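PhnH (Penicillium herquei, PDB 6JJT) catalyses the enantioselective intramolecular hydroalkoxylation that closes a prenylated phenalenone to (2'R)-atrovenetin in the biosynthesis of herqueinone-type metabolites. Local coordinates at residues 24-34 with 141-149; 46-57 with 69-80. All coordinates share one frame; numbering follows the deposited sequence.

Contact 1: 24-34 with 141-149; sequences PNLEFLFSANL and NFLEYWQIE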
loop_
_atom_site.group_PDB
_atom_site.type_symbol
_atom_site.label_atom_id
_atom_site.label_comp_id
_atom_site.label_asym_id
_atom_site.label_seq_id
_atom_site.Cartn_x
_atom_site.Cartn_y
_atom_site.Cartn_z
ATOM N N PRO D 24 -11.787 6.716 23.630
ATOM C CA PRO D 24 -11.252 5.414 24.001
ATOM C C PRO D 24 -10.290 5.579 25.182
ATOM O O PRO D 24 -9.938 6.693 25.554
ATOM C CB PRO D 24 -10.463 5.040 22.726
ATOM C CG PRO D 24 -10.033 6.351 22.181
ATOM C CD PRO D 24 -11.266 7.216 22.337
ATOM N N ASN D 25 -9.834 4.442 25.696
ATOM C CA ASN D 25 -8.820 4.413 26.741
ATOM C C ASN D 25 -7.449 4.192 26.101
ATOM O O ASN D 25 -7.388 3.557 25.030
ATOM C CB ASN D 25 -9.110 3.309 27.770
ATOM C CG ASN D 25 -10.394 3.548 28.542
ATOM O OD1 ASN D 25 -11.310 2.730 28.482
ATOM N ND2 ASN D 25 -10.483 4.682 29.222
ATOM N N LEU D 26 -6.399 4.703 26.769
ATOM C CA LEU D 26 -4.988 4.586 26.373
ATOM C C LEU D 26 -4.244 3.802 27.456
ATOM O O LEU D 26 -4.373 4.114 28.646
ATOM C CB LEU D 26 -4.362 5.973 26.230
ATOM C CG LEU D 26 -4.975 6.880 25.167
ATOM C CD1 LEU D 26 -4.796 8.343 25.545
ATOM C CD2 LEU D 26 -4.303 6.634 23.837
ATOM N N GLU D 27 -3.447 2.802 27.060
ATOM C CA GLU D 27 -2.626 2.025 27.977
ATOM C C GLU D 27 -1.227 1.915 27.389
ATOM O O GLU D 27 -1.080 1.682 26.193
ATOM C CB GLU D 27 -3.209 0.623 28.161
ATOM C CG GLU D 27 -4.316 0.513 29.205
ATOM C CD GLU D 27 -4.088 1.287 30.502
ATOM O OE1 GLU D 27 -3.010 1.109 31.143
ATOM O OE2 GLU D 27 -4.976 2.099 30.864
ATOM N N PHE D 28 -0.182 2.097 28.191
ATOM C CA PHE D 28 1.178 2.018 27.668
ATOM C C PHE D 28 1.449 0.620 27.136
ATOM O O PHE D 28 1.104 -0.401 27.724
ATOM C CB PHE D 28 2.186 2.368 28.776
ATOM C CG PHE D 28 3.608 2.288 28.271
ATOM C CD1 PHE D 28 4.079 3.125 27.265
ATOM C CD2 PHE D 28 4.451 1.299 28.750
ATOM C CE1 PHE D 28 5.388 3.024 26.814
ATOM C CE2 PHE D 28 5.750 1.169 28.272
ATOM C CZ PHE D 28 6.211 2.025 27.295
ATOM N N LEU D 29 1.964 0.561 25.889
ATOM C CA LEU D 29 2.147 -0.725 25.233
ATOM C C LEU D 29 3.621 -1.123 25.143
ATOM O O LEU D 29 3.916 -2.266 25.476
ATOM C CB LEU D 29 1.523 -0.676 23.824
ATOM C CG LEU D 29 1.471 -1.994 23.048
ATOM C CD1 LEU D 29 0.663 -3.076 23.739
ATOM C CD2 LEU D 29 1.000 -1.770 21.605
ATOM N N PHE D 30 4.484 -0.248 24.590
ATOM C CA PHE D 30 5.891 -0.623 24.404
ATOM C C PHE D 30 6.676 0.608 24.051
ATOM O O PHE D 30 6.112 1.596 23.614
ATOM C CB PHE D 30 6.137 -1.705 23.325
ATOM C CG PHE D 30 5.991 -1.302 21.865
ATOM C CD1 PHE D 30 4.732 -1.043 21.306
ATOM C CD2 PHE D 30 7.112 -1.244 21.035
ATOM C CE1 PHE D 30 4.617 -0.711 19.955
ATOM C CE2 PHE D 30 6.986 -0.956 19.676
ATOM C CZ PHE D 30 5.734 -0.674 19.133
ATOM N N SER D 31 8.014 0.518 24.220
ATOM C CA SER D 31 8.921 1.499 23.673
ATOM C C SER D 31 9.816 0.805 22.646
ATOM O O SER D 31 10.033 -0.405 22.667
ATOM C CB SER D 31 9.762 2.121 24.759
ATOM O OG SER D 31 10.568 1.093 25.297
ATOM N N ALA D 32 10.351 1.643 21.761
ATOM C CA ALA D 32 11.276 1.180 20.746
ATOM C C ALA D 32 12.427 2.171 20.710
ATOM O O ALA D 32 12.210 3.389 20.695
ATOM C CB ALA D 32 10.607 1.103 19.383
ATOM N N ASN D 33 13.654 1.630 20.754
ATOM C CA ASN D 33 14.851 2.433 20.648
ATOM C C ASN D 33 15.585 1.938 19.402
ATOM O O ASN D 33 16.186 0.854 19.439
ATOM C CB ASN D 33 15.714 2.261 21.895
ATOM C CG ASN D 33 16.796 3.306 22.039
ATOM O OD1 ASN D 33 16.869 4.263 21.268
ATOM N ND2 ASN D 33 17.606 3.161 23.081
ATOM N N LEU D 34 15.436 2.689 18.302
ATOM C CA LEU D 34 15.691 2.141 16.986
ATOM C C LEU D 34 17.044 2.624 16.483
ATOM O O LEU D 34 17.526 3.693 16.857
ATOM C CB LEU D 34 14.564 2.631 16.068
ATOM C CG LEU D 34 13.152 2.102 16.352
ATOM C CD1 LEU D 34 12.130 2.850 15.511
ATOM C CD2 LEU D 34 13.060 0.601 16.134
ATOM N N ASN D 141 14.742 8.611 17.644
ATOM C CA ASN D 141 14.839 7.162 17.510
ATOM C C ASN D 141 14.297 6.427 18.745
ATOM O O ASN D 141 14.240 5.195 18.744
ATOM C CB ASN D 141 16.209 6.740 16.984
ATOM C CG ASN D 141 16.422 7.141 15.532
ATOM O OD1 ASN D 141 15.490 7.165 14.726
ATOM N ND2 ASN D 141 17.652 7.465 15.186
ATOM N N PHE D 142 13.896 7.168 19.796
ATOM C CA PHE D 142 13.273 6.543 20.955
ATOM C C PHE D 142 11.810 6.962 21.042
ATOM O O PHE D 142 11.517 8.156 21.206
ATOM C CB PHE D 142 13.977 6.918 22.273
ATOM C CG PHE D 142 13.340 6.224 23.452
ATOM C CD1 PHE D 142 13.564 4.880 23.690
ATOM C CD2 PHE D 142 12.456 6.880 24.292
ATOM C CE1 PHE D 142 12.944 4.198 24.742
ATOM C CE2 PHE D 142 11.847 6.211 25.346
ATOM C CZ PHE D 142 12.083 4.872 25.577
ATOM N N LEU D 143 10.904 5.981 20.891
ATOM C CA LEU D 143 9.475 6.265 20.900
ATOM C C LEU D 143 8.747 5.433 21.928
ATOM O O LEU D 143 9.118 4.320 22.249
ATOM C CB LEU D 143 8.862 5.985 19.520
ATOM C CG LEU D 143 9.439 6.801 18.364
ATOM C CD1 LEU D 143 10.510 6.001 17.605
ATOM C CD2 LEU D 143 8.285 7.167 17.423
ATOM N N GLU D 144 7.691 6.038 22.455
ATOM C CA GLU D 144 6.790 5.362 23.360
ATOM C C GLU D 144 5.432 5.196 22.679
ATOM O O GLU D 144 4.940 6.189 22.138
ATOM C CB GLU D 144 6.626 6.197 24.645
ATOM C CG GLU D 144 7.840 6.080 25.547
ATOM C CD GLU D 144 7.899 7.130 26.639
ATOM O OE1 GLU D 144 7.120 8.075 26.610
ATOM O OE2 GLU D 144 8.752 6.972 27.512
ATOM N N TYR D 145 4.868 4.033 22.854
ATOM C CA TYR D 145 3.619 3.679 22.173
ATOM C C TYR D 145 2.536 3.247 23.150
ATOM O O TYR D 145 2.808 2.539 24.132
ATOM C CB TYR D 145 3.862 2.530 21.188
ATOM C CG TYR D 145 4.822 2.798 20.058
ATOM C CD1 TYR D 145 6.170 2.563 20.247
ATOM C CD2 TYR D 145 4.392 3.248 18.804
ATOM C CE1 TYR D 145 7.090 2.776 19.226
ATOM C CE2 TYR D 145 5.310 3.463 17.774
ATOM C CZ TYR D 145 6.656 3.232 17.996
ATOM O OH TYR D 145 7.586 3.377 16.986
ATOM N N TRP D 146 1.281 3.564 22.780
ATOM C CA TRP D 146 0.072 3.346 23.563
ATOM C C TRP D 146 -0.920 2.503 22.778
ATOM O O TRP D 146 -1.154 2.786 21.592
ATOM C CB TRP D 146 -0.545 4.709 23.905
ATOM C CG TRP D 146 0.403 5.517 24.736
ATOM C CD1 TRP D 146 1.465 6.249 24.282
ATOM C CD2 TRP D 146 0.423 5.606 26.166
ATOM N NE1 TRP D 146 2.133 6.814 25.340
ATOM C CE2 TRP D 146 1.529 6.417 26.508
ATOM C CE3 TRP D 146 -0.399 5.091 27.167
ATOM C CZ2 TRP D 146 1.813 6.755 27.834
ATOM C CZ3 TRP D 146 -0.103 5.401 28.480
ATOM C CH2 TRP D 146 0.989 6.212 28.793
ATOM N N GLN D 147 -1.587 1.547 23.424
ATOM C CA GLN D 147 -2.738 0.829 22.910
ATOM C C GLN D 147 -3.974 1.716 23.060
ATOM O O GLN D 147 -4.206 2.282 24.138
ATOM C CB GLN D 147 -2.939 -0.461 23.703
ATOM C CG GLN D 147 -4.155 -1.330 23.393
ATOM C CD GLN D 147 -4.041 -2.680 24.070
ATOM O OE1 GLN D 147 -3.099 -2.909 24.822
ATOM N NE2 GLN D 147 -4.981 -3.584 23.851
ATOM N N ILE D 148 -4.731 1.886 21.968
ATOM C CA ILE D 148 -5.921 2.737 21.975
ATOM C C ILE D 148 -7.107 1.826 21.794
ATOM O O ILE D 148 -7.166 1.150 20.785
ATOM C CB ILE D 148 -5.914 3.768 20.829
ATOM C CG1 ILE D 148 -4.631 4.578 20.821
ATOM C CG2 ILE D 148 -7.122 4.698 20.931
ATOM C CD1 ILE D 148 -4.538 5.528 19.653
ATOM N N GLU D 149 -8.060 1.773 22.737
ATOM C CA GLU D 149 -9.293 1.025 22.525
ATOM C C GLU D 149 -10.301 1.335 23.624
ATOM O O GLU D 149 -9.875 1.861 24.626
ATOM C CB GLU D 149 -9.130 -0.497 22.478
ATOM C CG GLU D 149 -8.339 -1.078 23.611
ATOM C CD GLU D 149 -8.062 -2.557 23.400
ATOM O OE1 GLU D 149 -7.236 -2.934 22.480
ATOM O OE2 GLU D 149 -8.693 -3.356 24.135
ATOM O OXT GLU D 149 -11.459 0.985 23.421
HETATM O O HOH W 1 -12.714 1.920 25.971
#
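F30 and Y145 stack across the seam where the eight-stranded antiparallel beta-barrel closes, the first strand, through its part 26-34, meeting the last, 142-148. A classic beta bulge interrupts the pairing here: L29 and F30 both face Y145, whose carbonyl O accepts from L29 N at 2.8 Å and, by a longer bond, from F30 N, each donor tilted from the carbonyl plane. The F30 ring follows, its CG set between the backbone N and the carbonyl carbon (chi1 73°), which lays it over one face of the Y145 ring in an offset stack with planes 5° apart.

Y145 can be traced outward. Its CB sits against F30 O and, at 3.5 Å, F30 CE1; CG faces the same F30 CE1, CD1 faces F30 CZ, and CE1 meets F30 CZ and CE2 over the face and A32 CB at the ring edge. The hydroxyl OH makes a weak hydrogen bond to E104.

At the non-hydrogen-bonded pair F28-W146, next to the bulge, the side chains set off in different directions, yet the end of the indole turns back to the other strand, W146 CE3 lying 3.2 Å from F28 N. F28 CB rests over the six-membered ring of W146, 4.0 Å from its centroid, and the F28 ring turns its edge to the indole face, planes 74° apart. At the strand ends, L26 CD2 packs on I148 CG1 at 3.7 Å, beside L26 and I148 of a second subunit. Q147 NE2 donates to E149 OE1 at 2.7 Å, reaching the oxygen from above the carboxylate plane.

Contact 2: 46-57 with 69-80; sequences DAQIKALQTLTG and VIGGTALSTRGA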
loop_
_atom_site.group_PDB
_atom_site.type_symbol
_atom_site.label_atom_id
_atom_site.label_comp_id
_atom_site.label_asym_id
_atom_site.label_seq_id
_atom_site.Cartn_x
_atom_site.Cartn_y
_atom_site.Cartn_z
ATOM N N ASP D 46 10.168 20.610 -6.182
ATOM C CA ASP D 46 9.641 21.721 -5.397
ATOM C C ASP D 46 8.556 21.235 -4.438
ATOM O O ASP D 46 8.437 21.751 -3.335
ATOM C CB ASP D 46 9.094 22.897 -6.215
ATOM C CG ASP D 46 8.986 24.173 -5.383
ATOM O OD1 ASP D 46 10.060 24.753 -5.048
ATOM O OD2 ASP D 46 7.846 24.567 -5.039
ATOM N N ALA D 47 7.763 20.259 -4.889
ATOM C CA ALA D 47 6.598 19.781 -4.153
ATOM C C ALA D 47 6.963 18.960 -2.904
ATOM O O ALA D 47 6.208 19.034 -1.919
ATOM C CB ALA D 47 5.730 18.965 -5.084
ATOM N N GLN D 48 8.051 18.131 -2.964
ATOM C CA GLN D 48 8.405 17.274 -1.840
ATOM C C GLN D 48 9.787 16.621 -1.969
ATOM O O GLN D 48 10.341 16.578 -3.067
ATOM C CB GLN D 48 7.345 16.188 -1.660
ATOM C CG GLN D 48 7.329 15.146 -2.771
ATOM C CD GLN D 48 6.309 15.469 -3.830
ATOM O OE1 GLN D 48 5.203 15.932 -3.520
ATOM N NE2 GLN D 48 6.624 15.210 -5.092
ATOM N N ILE D 49 10.338 16.146 -0.816
ATOM C CA ILE D 49 11.558 15.335 -0.656
ATOM C C ILE D 49 11.234 13.919 -0.167
ATOM O O ILE D 49 10.742 13.731 0.945
ATOM C CB ILE D 49 12.552 15.927 0.352
ATOM C CG1 ILE D 49 12.989 17.306 -0.119
ATOM C CG2 ILE D 49 13.738 14.994 0.603
ATOM C CD1 ILE D 49 12.719 17.395 -1.575
ATOM N N LYS D 50 11.623 12.897 -0.960
ATOM C CA LYS D 50 11.232 11.491 -0.731
ATOM C C LYS D 50 12.488 10.657 -0.457
ATOM O O LYS D 50 13.474 10.780 -1.228
ATOM C CB LYS D 50 10.448 10.913 -1.912
ATOM C CG LYS D 50 9.183 11.709 -2.277
ATOM C CD LYS D 50 8.411 10.918 -3.307
ATOM C CE LYS D 50 7.438 11.770 -4.093
ATOM N NZ LYS D 50 6.691 10.870 -5.022
ATOM N N ALA D 51 12.483 9.835 0.600
ATOM C CA ALA D 51 13.647 9.063 1.003
ATOM C C ALA D 51 13.249 7.662 1.414
ATOM O O ALA D 51 12.103 7.383 1.830
ATOM C CB ALA D 51 14.327 9.750 2.168
ATOM N N LEU D 52 14.216 6.753 1.297
ATOM C CA LEU D 52 14.124 5.411 1.835
ATOM C C LEU D 52 15.185 5.271 2.920
ATOM O O LEU D 52 16.315 5.800 2.713
ATOM C CB LEU D 52 14.367 4.373 0.728
ATOM C CG LEU D 52 14.431 2.910 1.224
ATOM C CD1 LEU D 52 13.902 1.911 0.186
ATOM C CD2 LEU D 52 15.844 2.484 1.638
ATOM N N GLN D 53 14.857 4.671 4.075
ATOM C CA GLN D 53 15.798 4.520 5.171
ATOM C C GLN D 53 15.608 3.132 5.770
ATOM O O GLN D 53 14.492 2.755 6.131
ATOM C CB GLN D 53 15.522 5.596 6.209
ATOM C CG GLN D 53 16.579 5.629 7.306
ATOM C CD GLN D 53 16.540 6.878 8.145
ATOM O OE1 GLN D 53 15.485 7.385 8.456
ATOM N NE2 GLN D 53 17.708 7.367 8.550
ATOM N N THR D 54 16.701 2.385 5.905
ATOM C CA THR D 54 16.672 1.068 6.519
ATOM C C THR D 54 16.520 1.192 8.039
ATOM O O THR D 54 17.147 2.093 8.643
ATOM C CB THR D 54 17.945 0.307 6.090
ATOM O OG1 THR D 54 17.854 0.147 4.672
ATOM C CG2 THR D 54 18.112 -1.037 6.749
ATOM N N LEU D 55 15.818 0.255 8.679
ATOM C CA LEU D 55 15.839 0.080 10.119
ATOM C C LEU D 55 16.820 -1.065 10.364
ATOM O O LEU D 55 16.613 -2.157 9.876
ATOM C CB LEU D 55 14.457 -0.303 10.670
ATOM C CG LEU D 55 13.302 0.685 10.502
ATOM C CD1 LEU D 55 12.368 0.498 11.692
ATOM C CD2 LEU D 55 13.741 2.135 10.395
ATOM N N THR D 56 17.938 -0.761 11.028
ATOM C CA THR D 56 19.035 -1.715 11.164
ATOM C C THR D 56 18.942 -2.558 12.434
ATOM O O THR D 56 19.598 -3.592 12.533
ATOM C CB THR D 56 20.397 -1.028 11.005
ATOM O OG1 THR D 56 20.409 -0.033 12.021
ATOM C CG2 THR D 56 20.615 -0.432 9.626
ATOM N N GLY D 57 18.096 -2.150 13.376
ATOM C CA GLY D 57 18.004 -2.862 14.634
ATOM C C GLY D 57 17.239 -2.007 15.628
ATOM O O GLY D 57 16.667 -0.956 15.276
ATOM N N VAL D 69 14.496 -5.484 17.046
ATOM C CA VAL D 69 14.039 -5.299 15.680
ATOM C C VAL D 69 15.083 -5.973 14.794
ATOM O O VAL D 69 16.273 -5.637 14.839
ATOM C CB VAL D 69 13.943 -3.787 15.368
ATOM C CG1 VAL D 69 13.721 -3.540 13.882
ATOM C CG2 VAL D 69 12.875 -3.085 16.196
ATOM N N ILE D 70 14.624 -6.909 13.968
ATOM C CA ILE D 70 15.432 -7.662 13.023
ATOM C C ILE D 70 15.820 -6.827 11.808
ATOM O O ILE D 70 16.910 -6.960 11.242
ATOM C CB ILE D 70 14.667 -8.934 12.588
ATOM C CG1 ILE D 70 14.455 -9.885 13.770
ATOM C CG2 ILE D 70 15.301 -9.629 11.395
ATOM C CD1 ILE D 70 15.729 -10.352 14.447
ATOM N N GLY D 71 14.872 -5.996 11.357
ATOM C CA GLY D 71 15.116 -5.234 10.148
ATOM C C GLY D 71 13.803 -4.652 9.659
ATOM O O GLY D 71 12.743 -5.032 10.133
ATOM N N GLY D 72 13.899 -3.695 8.763
ATOM C CA GLY D 72 12.726 -3.178 8.057
ATOM C C GLY D 72 13.129 -1.958 7.260
ATOM O O GLY D 72 14.323 -1.666 7.145
ATOM N N THR D 73 12.171 -1.307 6.636
ATOM C CA THR D 73 12.408 -0.151 5.786
ATOM C C THR D 73 11.317 0.880 6.023
ATOM O O THR D 73 10.137 0.534 6.167
ATOM C CB THR D 73 12.386 -0.560 4.303
ATOM O OG1 THR D 73 13.450 -1.490 4.076
ATOM C CG2 THR D 73 12.474 0.595 3.321
ATOM N N ALA D 74 11.694 2.162 6.029
ATOM C CA ALA D 74 10.790 3.304 6.120
ATOM C C ALA D 74 10.867 4.142 4.851
ATOM O O ALA D 74 11.964 4.386 4.334
ATOM C CB ALA D 74 11.156 4.183 7.277
ATOM N N LEU D 75 9.732 4.547 4.300
ATOM C CA LEU D 75 9.669 5.485 3.191
ATOM C C LEU D 75 9.064 6.770 3.693
ATOM O O LEU D 75 8.028 6.738 4.407
ATOM C CB LEU D 75 8.753 4.910 2.097
ATOM C CG LEU D 75 9.254 3.670 1.349
ATOM C CD1 LEU D 75 8.207 3.179 0.357
ATOM C CD2 LEU D 75 10.546 3.954 0.605
ATOM N N SER D 76 9.686 7.914 3.422
ATOM C CA SER D 76 9.178 9.156 3.998
ATOM C C SER D 76 9.066 10.195 2.893
ATOM O O SER D 76 9.813 10.179 1.917
ATOM C CB SER D 76 10.057 9.620 5.096
ATOM O OG SER D 76 11.359 9.889 4.590
ATOM N N THR D 77 8.103 11.084 3.020
ATOM C CA THR D 77 7.975 12.225 2.115
ATOM C C THR D 77 7.775 13.508 2.922
ATOM O O THR D 77 6.797 13.573 3.702
ATOM C CB THR D 77 6.756 12.065 1.204
ATOM O OG1 THR D 77 6.993 10.948 0.351
ATOM C CG2 THR D 77 6.533 13.267 0.300
ATOM N N ARG D 78 8.678 14.455 2.722
ATOM C CA ARG D 78 8.528 15.780 3.309
ATOM C C ARG D 78 7.995 16.688 2.215
ATOM O O ARG D 78 8.704 16.917 1.245
ATOM C CB ARG D 78 9.898 16.297 3.747
ATOM C CG ARG D 78 9.777 17.669 4.416
ATOM C CD ARG D 78 11.038 18.428 4.780
ATOM N NE ARG D 78 11.787 17.860 5.896
ATOM C CZ ARG D 78 11.566 18.144 7.180
ATOM N NH1 ARG D 78 12.305 17.576 8.120
ATOM N NH2 ARG D 78 10.607 18.994 7.518
ATOM N N GLY D 79 6.774 17.241 2.378
ATOM C CA GLY D 79 6.200 18.090 1.327
ATOM C C GLY D 79 6.655 19.539 1.513
ATOM O O GLY D 79 7.102 19.912 2.599
ATOM N N ALA D 80 6.532 20.337 0.428
ATOM C CA ALA D 80 6.762 21.779 0.477
ATOM C C ALA D 80 5.832 22.434 1.504
ATOM O O ALA D 80 6.147 23.495 2.053
ATOM C CB ALA D 80 6.565 22.391 -0.889
HETATM O O HOH W 2 11.828 12.414 3.330
HETATM O O HOH W 3 12.589 7.303 4.984
HETATM O O HOH W 4 15.860 -1.053 3.841
HETATM O O HOH W 5 17.059 -3.770 7.830
#
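I49 with R78, A51 with S76 and Q53 with A74 form hydrogen-bonded pairs, each with two backbone bonds, in the antiparallel beta hairpin of strands 48-61 and 67-79; I49 N to R78 O is 2.7 Å. Toward the G57 end, L55 N bonds G72 O at 2.9 Å from above the carbonyl plane, and the return bond from G72 N to L55 O is weak.

Van der Waals packing gathers on the face with L52, T73 and L75. The L52 side chain spans two residues: its CG lies 3.7 Å from T73 CG2 and its CB 3.8 Å from L75 CD2. In T73, chi1 of -62° sets OG1 beside the backbone N and CG2 opposite that N, where the methyl meets L52. Further along, T77 divides its branches, OG1 alongside the aliphatic K50 CG and CG2 against Q48 CB at 3.6 Å.

Water supplies the third kind of link. S76 OG bonds two waters, one also donating to I49 O and the other to A74 O.

T73 OG1 bonds T73 of a third subunit, and the Q48 amide pairs with Q48 of a fourth. Within the barrel, strand 26-44 borders 48-61, where Q53 NE2 bonds G37 O, and strand 84-94 borders 67-79, with I70 against L91 and Q93; Y90 of the same strand also touches L55.

The two contacts lie on opposite sides of the chain's centre, their own centres about 21 Å apart, in one antiparallel barrel. Contact 1 joins the first and last strands, 26-44 and 142-148, whereas contact 2 is a local hairpin of strands 48-61 and 67-79 that falls between those two in sequence. Strand 26-44 connects them, pairing with 142-148 along its early part and with 48-61 on its other edge. They meet where L34 CD2 packs on V69 CG2 at 3.7 Å. Each also faces other copies: contact 1 a second subunit, contact 2 a third and a fourth, so both the closure and the hairpin contribute to the homotetramer.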